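Albumin-1 (Psophocarpus tetragonolobus, PDB 1WBA) serves as a 2S storage albumin of winged bean seeds and belongs to the Kunitz-type family of leguminous protease inhibitors. Local coordinates at residues L78-A83 against G116-Q121; V91-D96 against K105-Y110; D100-K105 against L156-Q161. All blocks are in the same frame, centred on the assembly; numbering follows the deposited sequence.

Contact 1 of 3, residues L78-A83 against G116-Q121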
loop_
_atom_site.group_PDB
_atom_site.type_symbol
_atom_site.label_atom_id
_atom_site.label_comp_id
_atom_site.label_asym_id
_atom_site.label_seq_id
_atom_site.Cartn_x
_atom_site.Cartn_y
_atom_site.Cartn_z
ATOM N N LEU A 78 6.293 -7.539 3.784
ATOM C CA LEU A 78 5.929 -6.459 4.693
ATOM C C LEU A 78 4.494 -6.421 5.131
ATOM O O LEU A 78 3.600 -6.926 4.449
ATOM C CB LEU A 78 6.165 -5.114 4.000
ATOM C CG LEU A 78 7.463 -4.952 3.225
ATOM C CD1 LEU A 78 7.336 -3.726 2.351
ATOM C CD2 LEU A 78 8.651 -4.860 4.191
ATOM N N LYS A 79 4.295 -5.711 6.232
ATOM C CA LYS A 79 2.990 -5.440 6.797
ATOM C C LYS A 79 2.955 -3.911 6.755
ATOM O O LYS A 79 3.951 -3.254 7.092
ATOM C CB LYS A 79 2.899 -5.947 8.236
ATOM C CG LYS A 79 1.601 -5.563 8.937
ATOM C CD LYS A 79 1.330 -6.442 10.160
ATOM C CE LYS A 79 0.709 -7.800 9.764
ATOM N NZ LYS A 79 1.579 -8.688 8.910
ATOM N N ILE A 80 1.849 -3.343 6.272
ATOM C CA ILE A 80 1.714 -1.893 6.175
ATOM C C ILE A 80 0.498 -1.471 6.966
ATOM O O ILE A 80 -0.546 -2.094 6.865
ATOM C CB ILE A 80 1.576 -1.438 4.696
ATOM C CG1 ILE A 80 2.844 -1.820 3.915
ATOM C CG2 ILE A 80 1.372 0.069 4.615
ATOM C CD1 ILE A 80 2.816 -1.495 2.434
ATOM N N ASN A 81 0.641 -0.450 7.796
ATOM C CA ASN A 81 -0.496 0.022 8.572
ATOM C C ASN A 81 -0.507 1.535 8.690
ATOM O O ASN A 81 0.543 2.173 8.627
ATOM C CB ASN A 81 -0.534 -0.642 9.955
ATOM C CG ASN A 81 0.572 -0.150 10.891
ATOM O OD1 ASN A 81 0.444 0.901 11.514
ATOM N ND2 ASN A 81 1.640 -0.926 11.022
ATOM N N PHE A 82 -1.694 2.130 8.795
ATOM C CA PHE A 82 -1.779 3.584 8.935
ATOM C C PHE A 82 -1.198 3.993 10.289
ATOM O O PHE A 82 -1.459 3.361 11.307
ATOM C CB PHE A 82 -3.216 4.066 8.746
ATOM C CG PHE A 82 -3.682 3.977 7.330
ATOM C CD1 PHE A 82 -3.218 4.879 6.387
ATOM C CD2 PHE A 82 -4.549 2.959 6.927
ATOM C CE1 PHE A 82 -3.598 4.781 5.045
ATOM C CE2 PHE A 82 -4.938 2.845 5.588
ATOM C CZ PHE A 82 -4.462 3.757 4.643
ATOM N N ALA A 83 -0.419 5.059 10.287
ATOM C CA ALA A 83 0.267 5.495 11.488
ATOM C C ALA A 83 -0.407 6.598 12.258
ATOM O O ALA A 83 -0.118 6.811 13.431
ATOM C CB ALA A 83 1.691 5.908 11.126
ATOM N N GLY A 116 -1.477 -12.898 2.669
ATOM C CA GLY A 116 -0.294 -12.599 1.895
ATOM C C GLY A 116 0.374 -11.392 2.489
ATOM O O GLY A 116 -0.067 -10.884 3.525
ATOM N N ALA A 117 1.398 -10.893 1.814
ATOM C CA ALA A 117 2.149 -9.741 2.295
ATOM C C ALA A 117 2.454 -8.842 1.127
ATOM O O ALA A 117 2.333 -9.257 -0.020
ATOM C CB ALA A 117 3.472 -10.198 2.953
ATOM N N PHE A 118 2.866 -7.617 1.429
ATOM C CA PHE A 118 3.213 -6.637 0.415
ATOM C C PHE A 118 4.715 -6.641 0.245
ATOM O O PHE A 118 5.414 -7.030 1.168
ATOM C CB PHE A 118 2.776 -5.241 0.874
ATOM C CG PHE A 118 1.290 -5.075 0.959
ATOM C CD1 PHE A 118 0.553 -4.789 -0.178
ATOM C CD2 PHE A 118 0.623 -5.255 2.162
ATOM C CE1 PHE A 118 -0.841 -4.684 -0.121
ATOM C CE2 PHE A 118 -0.761 -5.154 2.229
ATOM C CZ PHE A 118 -1.496 -4.870 1.080
ATOM N N THR A 119 5.206 -6.307 -0.950
ATOM C CA THR A 119 6.663 -6.190 -1.183
ATOM C C THR A 119 6.901 -4.927 -2.012
ATOM O O THR A 119 5.961 -4.361 -2.592
ATOM C CB THR A 119 7.306 -7.415 -1.913
ATOM O OG1 THR A 119 6.792 -7.526 -3.238
ATOM C CG2 THR A 119 7.042 -8.697 -1.176
ATOM N N ILE A 120 8.149 -4.490 -2.076
ATOM C CA ILE A 120 8.506 -3.289 -2.824
ATOM C C ILE A 120 9.597 -3.631 -3.826
ATOM O O ILE A 120 10.504 -4.410 -3.505
ATOM C CB ILE A 120 9.097 -2.204 -1.875
ATOM C CG1 ILE A 120 8.056 -1.747 -0.849
ATOM C CG2 ILE A 120 9.626 -1.037 -2.683
ATOM C CD1 ILE A 120 8.620 -0.950 0.324
ATOM N N GLN A 121 9.500 -3.074 -5.031
ATOM C CA GLN A 121 10.504 -3.262 -6.077
ATOM C C GLN A 121 10.694 -1.916 -6.751
ATOM O O GLN A 121 9.825 -1.057 -6.637
ATOM C CB GLN A 121 10.027 -4.234 -7.140
ATOM C CG GLN A 121 10.154 -5.670 -6.781
ATOM C CD GLN A 121 9.955 -6.559 -7.975
ATOM O OE1 GLN A 121 9.680 -6.095 -9.082
ATOM N NE2 GLN A 121 10.051 -7.845 -7.760
#
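L78 and I120 each hold the first side-chain carbon beyond CB, CG in L78 (chi1 -44°) and CG1 in I120, beside the backbone N and anti to the carbonyl carbon; chi2 near 180°, 166° in both, then carries each CD1 outward to the meeting. The two side chains cross at about a right angle, and CD1 of L78 lies 3.7 Å from CD1 of I120. The backbones meet at one place. L78 N donates to F118 O at 2.8 Å, and F118 N donates back to L78 O at 3.2 Å. These two bonds define an antiparallel hydrogen-bonded pair, with L78 CA 5.1 Å from F118 CA. It is a single bridge, and the strand axes run at 91° to each other. The methyl CB of A117 packs 3.6 Å from L78 O, which also lies at the edge of the F118 ring, near its plane. Two residues on, I80 does point its CB toward the other strand, and its CD1 touches F118 CB at 4.1 Å, again with the side chains crossing at about a right angle. All touching residues are buried; the side-chain part, L78 with I120 and I80 with F118, is apolar and lies beside the two backbone bonds. In the beta-trefoil fold of this family the contact ties together two strands with different main partners. L78 and I80 also pack on I59 and T57 of strand 56-61, the antiparallel neighbour of strand 78-82, whereas I120 packs on Y130 and L132 of strand 130-136 and F118 meets the F134 ring edge-to-face.

Contact 2 of 3, residues V91-D96 against K105-Y110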
loop_
_atom_site.group_PDB
_atom_site.type_symbol
_atom_site.label_atom_id
_atom_site.label_comp_id
_atom_site.label_asym_id
_atom_site.label_seq_id
_atom_site.Cartn_x
_atom_site.Cartn_y
_atom_site.Cartn_z
ATOM N N VAL A 91 -4.646 -1.827 9.512
ATOM C CA VAL A 91 -3.742 -2.545 8.634
ATOM C C VAL A 91 -4.276 -2.674 7.217
ATOM O O VAL A 91 -5.475 -2.863 7.014
ATOM C CB VAL A 91 -3.472 -3.952 9.240
ATOM C CG1 VAL A 91 -2.598 -4.799 8.323
ATOM C CG2 VAL A 91 -2.818 -3.799 10.614
ATOM N N TRP A 92 -3.390 -2.586 6.235
ATOM C CA TRP A 92 -3.800 -2.734 4.838
ATOM C C TRP A 92 -4.079 -4.210 4.579
ATOM O O TRP A 92 -3.330 -5.083 5.038
ATOM C CB TRP A 92 -2.662 -2.323 3.909
ATOM C CG TRP A 92 -2.365 -0.853 3.826
ATOM C CD1 TRP A 92 -2.706 0.138 4.724
ATOM C CD2 TRP A 92 -1.703 -0.205 2.740
ATOM N NE1 TRP A 92 -2.301 1.365 4.237
ATOM C CE2 TRP A 92 -1.685 1.186 3.029
ATOM C CE3 TRP A 92 -1.126 -0.658 1.546
ATOM C CZ2 TRP A 92 -1.102 2.120 2.158
ATOM C CZ3 TRP A 92 -0.554 0.270 0.680
ATOM C CH2 TRP A 92 -0.549 1.647 0.992
ATOM N N SER A 93 -5.111 -4.502 3.803
ATOM C CA SER A 93 -5.417 -5.888 3.491
ATOM C C SER A 93 -5.954 -5.958 2.079
ATOM O O SER A 93 -6.330 -4.943 1.510
ATOM C CB SER A 93 -6.459 -6.461 4.471
ATOM O OG SER A 93 -7.774 -5.982 4.216
ATOM N N VAL A 94 -5.943 -7.153 1.502
ATOM C CA VAL A 94 -6.485 -7.370 0.168
ATOM C C VAL A 94 -7.754 -8.210 0.328
ATOM O O VAL A 94 -7.753 -9.245 0.997
ATOM C CB VAL A 94 -5.462 -8.090 -0.714
ATOM C CG1 VAL A 94 -6.071 -8.493 -2.050
ATOM C CG2 VAL A 94 -4.266 -7.164 -0.939
ATOM N N VAL A 95 -8.847 -7.734 -0.246
ATOM C CA VAL A 95 -10.129 -8.426 -0.167
ATOM C C VAL A 95 -10.555 -8.843 -1.575
ATOM O O VAL A 95 -10.474 -8.048 -2.520
ATOM C CB VAL A 95 -11.196 -7.484 0.471
ATOM C CG1 VAL A 95 -12.602 -8.107 0.429
ATOM C CG2 VAL A 95 -10.791 -7.140 1.912
ATOM N N ASP A 96 -10.935 -10.104 -1.748
ATOM C CA ASP A 96 -11.382 -10.561 -3.064
ATOM C C ASP A 96 -12.846 -10.137 -3.157
ATOM O O ASP A 96 -13.778 -10.906 -2.892
ATOM C CB ASP A 96 -11.220 -12.069 -3.211
ATOM C CG ASP A 96 -11.231 -12.498 -4.645
ATOM O OD1 ASP A 96 -11.702 -11.717 -5.499
ATOM O OD2 ASP A 96 -10.739 -13.601 -4.932
ATOM N N LYS A 105 -8.456 -2.860 1.213
ATOM C CA LYS A 105 -9.460 -2.447 2.177
ATOM C C LYS A 105 -8.821 -2.450 3.556
ATOM O O LYS A 105 -7.780 -3.090 3.774
ATOM C CB LYS A 105 -10.619 -3.454 2.206
ATOM C CG LYS A 105 -11.374 -3.663 0.889
ATOM C CD LYS A 105 -12.265 -2.470 0.572
ATOM C CE LYS A 105 -13.357 -2.854 -0.438
ATOM N NZ LYS A 105 -14.125 -1.641 -0.848
ATOM N N LEU A 106 -9.437 -1.739 4.491
ATOM C CA LEU A 106 -8.949 -1.754 5.864
ATOM C C LEU A 106 -9.209 -3.193 6.336
ATOM O O LEU A 106 -10.255 -3.776 6.027
ATOM C CB LEU A 106 -9.724 -0.764 6.736
ATOM C CG LEU A 106 -9.480 0.722 6.455
ATOM C CD1 LEU A 106 -10.091 1.532 7.578
ATOM C CD2 LEU A 106 -7.993 1.019 6.342
ATOM N N ALA A 107 -8.236 -3.774 7.025
ATOM C CA ALA A 107 -8.340 -5.147 7.505
ATOM C C ALA A 107 -9.334 -5.325 8.638
ATOM O O ALA A 107 -9.587 -4.389 9.400
ATOM C CB ALA A 107 -6.975 -5.635 7.961
ATOM N N GLY A 108 -9.876 -6.536 8.731
ATOM C CA GLY A 108 -10.793 -6.898 9.796
ATOM C C GLY A 108 -12.233 -6.500 9.652
ATOM O O GLY A 108 -12.982 -6.599 10.613
ATOM N N ARG A 109 -12.623 -6.069 8.464
ATOM C CA ARG A 109 -13.997 -5.640 8.224
ATOM C C ARG A 109 -14.700 -6.604 7.268
ATOM O O ARG A 109 -15.819 -7.028 7.528
ATOM C CB ARG A 109 -14.026 -4.214 7.660
ATOM C CG ARG A 109 -13.021 -3.248 8.287
ATOM C CD ARG A 109 -13.307 -2.978 9.754
ATOM N NE ARG A 109 -13.055 -1.578 10.106
ATOM C CZ ARG A 109 -11.860 -1.049 10.381
ATOM N NH1 ARG A 109 -10.756 -1.793 10.356
ATOM N NH2 ARG A 109 -11.773 0.244 10.681
ATOM N N TYR A 110 -14.048 -6.954 6.167
ATOM C CA TYR A 110 -14.608 -7.891 5.196
ATOM C C TYR A 110 -14.109 -9.278 5.501
ATOM O O TYR A 110 -12.943 -9.458 5.862
ATOM C CB TYR A 110 -14.193 -7.519 3.782
ATOM C CG TYR A 110 -14.884 -6.277 3.305
ATOM C CD1 TYR A 110 -16.213 -6.324 2.900
ATOM C CD2 TYR A 110 -14.216 -5.057 3.258
ATOM C CE1 TYR A 110 -16.861 -5.201 2.467
ATOM C CE2 TYR A 110 -14.856 -3.912 2.822
ATOM C CZ TYR A 110 -16.177 -3.997 2.427
ATOM O OH TYR A 110 -16.834 -2.883 1.997
HETATM O O HOH W 1 -7.409 -2.893 10.450
#
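V91 opens the pairing with A107: its carbonyl O accepts A107 N at 2.9 Å. V91 CB lies 4.1 Å from A107 CB. A water joins V91 N to A107 O, to which R109 NH1 also donates. W92, in a non-hydrogen-bonded antiparallel pair with L106, directs its side chain away from this partner strand. S93 pairs with K105, a hydrogen-bonded antiparallel pair. Its O accepts K105 N at 3.0 Å, while its N makes a weak bond to K105 O. Its OG, at chi1 75°, sits between the backbone N and the carbonyl carbon, and donates to that same K105 O at 2.9 Å from above the carbonyl plane, 56° out of it. S93 CB packs 3.6 Å from A107 CB. Farther on, V95 CG2 touches the K105 CG methylene at 3.7 Å and V95 CG1 touches Y110 CB at 3.8 Å, crossing both side chains at about a right angle. K105 NZ leads off to a salt bridge with E38, whose carboxylate also bonds Y110 OH. The chemistry thus leaves a buried serine hydroxyl satisfied by a carbonyl of the partner strand, K105 O taking both it and, weakly, the S93 backbone N, with the apolar packing of V95 beyond.

Contact 3 of 3, residues D100-K105 against L156-Q161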
loop_
_atom_site.group_PDB
_atom_site.type_symbol
_atom_site.label_atom_id
_atom_site.label_comp_id
_atom_site.label_asym_id
_atom_site.label_seq_id
_atom_site.Cartn_x
_atom_site.Cartn_y
_atom_site.Cartn_z
ATOM N N ASP A 100 -15.986 -6.917 -8.169
ATOM C CA ASP A 100 -14.887 -6.073 -8.624
ATOM C C ASP A 100 -13.550 -6.751 -8.786
ATOM O O ASP A 100 -12.863 -6.501 -9.763
ATOM C CB ASP A 100 -14.727 -4.870 -7.695
ATOM C CG ASP A 100 -15.990 -4.057 -7.588
ATOM O OD1 ASP A 100 -16.594 -3.774 -8.639
ATOM O OD2 ASP A 100 -16.397 -3.730 -6.462
ATOM N N GLY A 101 -13.146 -7.527 -7.789
ATOM C CA GLY A 101 -11.868 -8.210 -7.831
ATOM C C GLY A 101 -11.097 -7.875 -6.567
ATOM O O GLY A 101 -11.657 -7.277 -5.644
ATOM N N GLN A 102 -9.815 -8.244 -6.535
ATOM C CA GLN A 102 -8.959 -7.974 -5.376
ATOM C C GLN A 102 -8.583 -6.498 -5.299
ATOM O O GLN A 102 -8.082 -5.923 -6.272
ATOM C CB GLN A 102 -7.706 -8.854 -5.417
ATOM C CG GLN A 102 -8.056 -10.328 -5.494
ATOM C CD GLN A 102 -6.879 -11.270 -5.302
ATOM O OE1 GLN A 102 -7.062 -12.479 -5.252
ATOM N NE2 GLN A 102 -5.680 -10.726 -5.169
ATOM N N GLN A 103 -8.878 -5.890 -4.153
ATOM C CA GLN A 103 -8.630 -4.470 -3.922
ATOM C C GLN A 103 -8.210 -4.274 -2.496
ATOM O O GLN A 103 -8.449 -5.145 -1.651
ATOM C CB GLN A 103 -9.908 -3.666 -4.127
ATOM C CG GLN A 103 -10.726 -4.105 -5.288
ATOM C CD GLN A 103 -11.863 -3.167 -5.560
ATOM O OE1 GLN A 103 -12.584 -2.762 -4.650
ATOM N NE2 GLN A 103 -12.023 -2.792 -6.825
ATOM N N LEU A 104 -7.639 -3.110 -2.207
ATOM C CA LEU A 104 -7.192 -2.814 -0.848
ATOM C C LEU A 104 -8.301 -2.254 0.044
ATOM O O LEU A 104 -8.986 -1.296 -0.313
ATOM C CB LEU A 104 -5.993 -1.859 -0.839
ATOM C CG LEU A 104 -4.735 -2.255 -1.614
ATOM C CD1 LEU A 104 -3.577 -1.406 -1.132
ATOM C CD2 LEU A 104 -4.419 -3.699 -1.407
ATOM N N LYS A 105 -8.456 -2.860 1.213
ATOM C CA LYS A 105 -9.460 -2.447 2.177
ATOM C C LYS A 105 -8.821 -2.450 3.556
ATOM O O LYS A 105 -7.780 -3.090 3.774
ATOM C CB LYS A 105 -10.619 -3.454 2.206
ATOM C CG LYS A 105 -11.374 -3.663 0.889
ATOM C CD LYS A 105 -12.265 -2.470 0.572
ATOM C CE LYS A 105 -13.357 -2.854 -0.438
ATOM N NZ LYS A 105 -14.125 -1.641 -0.848
ATOM N N LEU A 156 -7.235 1.241 -5.188
ATOM C CA LEU A 156 -5.977 0.522 -5.342
ATOM C C LEU A 156 -6.379 -0.930 -5.539
ATOM O O LEU A 156 -6.973 -1.544 -4.652
ATOM C CB LEU A 156 -5.106 0.685 -4.095
ATOM C CG LEU A 156 -4.499 2.075 -3.863
ATOM C CD1 LEU A 156 -3.531 2.028 -2.721
ATOM C CD2 LEU A 156 -3.766 2.530 -5.069
ATOM N N VAL A 157 -6.128 -1.444 -6.736
ATOM C CA VAL A 157 -6.484 -2.814 -7.076
ATOM C C VAL A 157 -5.256 -3.711 -7.264
ATOM O O VAL A 157 -4.152 -3.238 -7.560
ATOM C CB VAL A 157 -7.394 -2.873 -8.317
ATOM C CG1 VAL A 157 -8.633 -2.018 -8.083
ATOM C CG2 VAL A 157 -6.662 -2.401 -9.550
ATOM N N VAL A 158 -5.459 -5.010 -7.092
ATOM C CA VAL A 158 -4.375 -5.970 -7.207
ATOM C C VAL A 158 -4.622 -6.963 -8.341
ATOM O O VAL A 158 -5.632 -7.668 -8.352
ATOM C CB VAL A 158 -4.208 -6.757 -5.869
ATOM C CG1 VAL A 158 -3.054 -7.754 -5.945
ATOM C CG2 VAL A 158 -3.977 -5.797 -4.717
ATOM N N SER A 159 -3.718 -6.993 -9.310
ATOM C CA SER A 159 -3.821 -7.946 -10.396
ATOM C C SER A 159 -2.500 -8.055 -11.138
ATOM O O SER A 159 -1.633 -7.178 -11.037
ATOM C CB SER A 159 -4.967 -7.605 -11.362
ATOM O OG SER A 159 -4.587 -6.662 -12.337
ATOM N N TYR A 160 -2.334 -9.179 -11.830
ATOM C CA TYR A 160 -1.138 -9.449 -12.629
ATOM C C TYR A 160 -1.015 -8.403 -13.730
ATOM O O TYR A 160 0.077 -8.004 -14.118
ATOM C CB TYR A 160 -1.268 -10.823 -13.310
ATOM C CG TYR A 160 -1.225 -12.018 -12.390
ATOM C CD1 TYR A 160 -0.233 -12.137 -11.415
ATOM C CD2 TYR A 160 -2.152 -13.056 -12.519
ATOM C CE1 TYR A 160 -0.159 -13.249 -10.596
ATOM C CE2 TYR A 160 -2.084 -14.186 -11.703
ATOM C CZ TYR A 160 -1.082 -14.270 -10.741
ATOM O OH TYR A 160 -0.996 -15.371 -9.917
ATOM N N GLN A 161 -2.164 -7.939 -14.198
ATOM C CA GLN A 161 -2.217 -6.999 -15.303
ATOM C C GLN A 161 -2.327 -5.515 -14.965
ATOM O O GLN A 161 -2.352 -4.677 -15.870
ATOM C CB GLN A 161 -3.327 -7.445 -16.272
#
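Q103 and V157 come unusually close for bridged backbones, Q103 CA only 4.2 Å from V157 CA, at a single bridge just after the chain turns a corner at Q102. The strand axes make 132°, well short of antiparallel. Two backbone bonds flank the bridge: V158 N donates to Q102 O at 2.9 Å, nearly straight at 174°, and L104 N donates to L156 O at 3.0 Å. The tight approach also brings Q103 CA to 3.4 Å from L156 O, a CA-H...O contact. L104 packs on both L156 and V158, one through each methyl. It holds CG anti to its carbonyl carbon (chi1 -56°); its CD1 meets L156 CD1 at 3.8 Å, while CD2 meets V158 CG2 at 3.9 Å. An alanine in place of L104 would probably open a gap here, leaving L156 CD1 and V158 CG2 without their leucine partners. Q103 and V157 lie side by side, pointing the same way, with Q103 NE2 3.7 Å from V157 CG1; the Q103 OE1 end is bonded to R155 NH1. The contact brings two strand pairings together: strand 154-159 runs antiparallel to strands 45-48 and 142-148, V157 bonding to G145 in the latter, and strand 103-106 lies against strand 92-97, where L104 packs on W92 and V94. L104 and L156 both reach I46 of strand 45-48.

The three contacts lie close together. The centres of contact 1 and contact 2 are about 12 Å apart, those of contact 2 and contact 3 about 11 Å, and those of contact 1 and contact 3 about 15 Å. In sequence both segments of contact 2 fall between those of contact 1, whereas the segments of contact 3 alternate with those of each of the others. Contacts 2 and 3 share strand 103-106 and K105 itself. Direct touches join all three: I80 O is 3.0 Å from W92 N and V95 N is 3.0 Å from Q103 O, both probable hydrogen bonds, and F118 CE1 approaches L104 CD2. A local hairpin, contact 2, is thus joined to strands distant in sequence through contacts 1 and 3.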